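Local coordinates for DUF1896 domain-containing protein (Porphyromonas gingivalis, PDB 2APL), which is of unknown function, a largely helical, single-chain member of the DUF1896 family from a bacterial pathogen of the gum, at residues E17-E22 with V65-L70. Sequence-based numbering, arbitrary orientation.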
loop_
_atom_site.group_PDB
_atom_site.type_symbol
_atom_site.label_atom_id
_atom_site.label_comp_id
_atom_site.label_asym_id
_atom_site.label_seq_id
_atom_site.Cartn_x
_atom_site.Cartn_y
_atom_site.Cartn_z
ATOM N N GLU A 17 -3.456 -6.004 -9.237
ATOM C CA GLU A 17 -2.102 -5.743 -9.801
ATOM C C GLU A 17 -1.817 -4.254 -9.891
ATOM O O GLU A 17 -0.744 -3.766 -9.478
ATOM C CB GLU A 17 -1.912 -6.438 -11.127
ATOM C CG GLU A 17 -1.722 -7.977 -10.979
ATOM C CD GLU A 17 -1.558 -8.601 -12.333
ATOM O OE1 GLU A 17 -1.592 -7.857 -13.328
ATOM O OE2 GLU A 17 -1.376 -9.801 -12.432
ATOM N N THR A 18 -2.773 -3.516 -10.410
ATOM C CA THR A 18 -2.633 -2.060 -10.553
ATOM C C THR A 18 -2.430 -1.369 -9.165
ATOM O O THR A 18 -1.566 -0.538 -8.991
ATOM C CB THR A 18 -3.820 -1.521 -11.327
ATOM O OG1 THR A 18 -3.820 -2.124 -12.644
ATOM C CG2 THR A 18 -3.762 0.041 -11.454
ATOM N N TYR A 19 -3.253 -1.753 -8.209
ATOM C CA TYR A 19 -3.237 -1.181 -6.882
ATOM C C TYR A 19 -1.883 -1.436 -6.214
ATOM O O TYR A 19 -1.316 -0.527 -5.625
ATOM C CB TYR A 19 -4.381 -1.797 -6.045
ATOM C CG TYR A 19 -4.512 -1.116 -4.689
ATOM C CD1 TYR A 19 -5.200 0.059 -4.590
ATOM C CD2 TYR A 19 -3.956 -1.683 -3.501
ATOM C CE1 TYR A 19 -5.339 0.729 -3.391
ATOM C CE2 TYR A 19 -4.126 -1.025 -2.247
ATOM C CZ TYR A 19 -4.795 0.207 -2.226
ATOM O OH TYR A 19 -5.038 0.940 -1.073
ATOM N N LEU A 20 -1.386 -2.665 -6.295
ATOM C CA LEU A 20 -0.053 -2.975 -5.759
ATOM C C LEU A 20 1.078 -2.246 -6.511
ATOM O O LEU A 20 1.987 -1.689 -5.886
ATOM C CB LEU A 20 0.195 -4.486 -5.752
ATOM C CG LEU A 20 -0.762 -5.311 -4.860
ATOM C CD1 LEU A 20 -0.481 -6.793 -5.077
ATOM C CD2 LEU A 20 -0.580 -5.012 -3.360
ATOM N N ASN A 21 0.979 -2.198 -7.842
ATOM C CA ASN A 21 1.950 -1.496 -8.634
ATOM C C ASN A 21 2.054 -0.067 -8.141
ATOM O O ASN A 21 3.185 0.483 -8.039
ATOM C CB ASN A 21 1.597 -1.440 -10.120
ATOM C CG ASN A 21 1.821 -2.736 -10.834
ATOM O OD1 ASN A 21 2.435 -3.709 -10.303
ATOM N ND2 ASN A 21 1.222 -2.824 -12.053
ATOM N N GLU A 22 0.915 0.527 -7.769
ATOM C CA GLU A 22 0.971 1.955 -7.384
ATOM C C GLU A 22 1.388 2.187 -5.926
ATOM O O GLU A 22 2.070 3.140 -5.635
ATOM C CB GLU A 22 -0.395 2.633 -7.615
ATOM C CG GLU A 22 -0.827 2.662 -9.098
ATOM C CD GLU A 22 -2.307 3.092 -9.300
ATOM O OE1 GLU A 22 -3.162 2.787 -8.417
ATOM O OE2 GLU A 22 -2.610 3.714 -10.359
ATOM N N VAL A 65 -12.884 -6.997 -0.140
ATOM C CA VAL A 65 -12.086 -8.213 0.110
ATOM C C VAL A 65 -10.688 -8.127 -0.549
ATOM O O VAL A 65 -9.624 -8.391 0.077
ATOM C CB VAL A 65 -12.864 -9.502 -0.362
ATOM C CG1 VAL A 65 -12.006 -10.761 -0.237
ATOM C CG2 VAL A 65 -14.125 -9.709 0.606
ATOM N N LEU A 66 -10.717 -7.736 -1.807
ATOM C CA LEU A 66 -9.477 -7.574 -2.570
ATOM C C LEU A 66 -8.441 -6.683 -1.849
ATOM O O LEU A 66 -7.258 -7.018 -1.769
ATOM C CB LEU A 66 -9.842 -6.992 -3.935
ATOM C CG LEU A 66 -8.836 -7.154 -5.062
ATOM C CD1 LEU A 66 -8.791 -8.665 -5.436
ATOM C CD2 LEU A 66 -9.244 -6.256 -6.262
ATOM N N TYR A 67 -8.915 -5.560 -1.312
ATOM C CA TYR A 67 -8.087 -4.494 -0.744
ATOM C C TYR A 67 -7.880 -4.546 0.755
ATOM O O TYR A 67 -7.112 -3.739 1.317
ATOM C CB TYR A 67 -8.681 -3.131 -1.122
ATOM C CG TYR A 67 -8.686 -2.820 -2.624
ATOM C CD1 TYR A 67 -7.572 -3.086 -3.430
ATOM C CD2 TYR A 67 -9.812 -2.259 -3.231
ATOM C CE1 TYR A 67 -7.584 -2.804 -4.822
ATOM C CE2 TYR A 67 -9.835 -1.979 -4.617
ATOM C CZ TYR A 67 -8.700 -2.219 -5.384
ATOM O OH TYR A 67 -8.727 -1.908 -6.729
ATOM N N GLN A 68 -8.559 -5.493 1.395
ATOM C CA GLN A 68 -8.503 -5.688 2.829
ATOM C C GLN A 68 -7.052 -5.728 3.376
ATOM O O GLN A 68 -6.242 -6.511 2.894
ATOM C CB GLN A 68 -9.221 -7.013 3.134
ATOM C CG GLN A 68 -8.644 -7.759 4.272
ATOM C CD GLN A 68 -9.100 -7.141 5.487
ATOM O OE1 GLN A 68 -10.264 -6.715 5.536
ATOM N NE2 GLN A 68 -8.210 -7.018 6.501
ATOM N N GLY A 69 -6.772 -4.904 4.394
ATOM C CA GLY A 69 -5.435 -4.839 5.054
ATOM C C GLY A 69 -4.390 -4.183 4.170
ATOM O O GLY A 69 -3.231 -4.115 4.533
ATOM N N LEU A 70 -4.782 -3.692 2.998
ATOM C CA LEU A 70 -3.857 -3.001 2.119
ATOM C C LEU A 70 -4.182 -1.505 1.996
ATOM O O LEU A 70 -3.706 -0.851 1.101
ATOM C CB LEU A 70 -3.862 -3.628 0.725
ATOM C CG LEU A 70 -3.389 -5.089 0.623
ATOM C CD1 LEU A 70 -3.725 -5.533 -0.797
ATOM C CD2 LEU A 70 -1.854 -5.210 0.944
#
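Tyr-19 of helix 3-23 reaches across to Tyr-67 and Leu-70, the two ends of a beta turn. Its CB bond points toward 65-70, and CG anti to the backbone N (chi1 -173°) carries the ring on to meet the Tyr-67 ring obliquely, centroids 4.6 Å apart and planes at 44°. The touching is done by one side of the Tyr-67 ring: its CE1 comes to 3.5 Å from Tyr-19 CG and its CD1 sits over one face of the Tyr-19 ring, near the rim. Farther out, Tyr-19 CE2 passes Leu-70 CB at 4.0 Å, and the hydroxyl at the end of the ring donates a hydrogen bond to the backbone carbonyl of Leu-70 (OH to O 3.1 Å). That carbonyl oxygen lies at the edge of the ring, in its plane, whereas the hydroxyl stands 38° out of the carbonyl plane. The acceptor belongs to a type II beta turn from Tyr-67 to Leu-70, closed by Leu-70 N to Tyr-67 O (2.9 Å), with Gly-69 at positive phi in its third position; the bond from Tyr-19 thus ties helix 3-23 to the connection between helices 55-67 and 74-85. One residue on, Leu-20 sends its CD2 methyl to Leu-70 CD1 at 4.1 Å, an apolar touch between two buried residues. Leu-16 and Phe-24 also pack on the Leu-70 side chain, while Ile-34 of helix 31-51 meets Leu-20. Arg-37 of that same helix hydrogen-bonds through NH1 to the carbonyl oxygens of Leu-66, just before the turn, and Gln-68, within it.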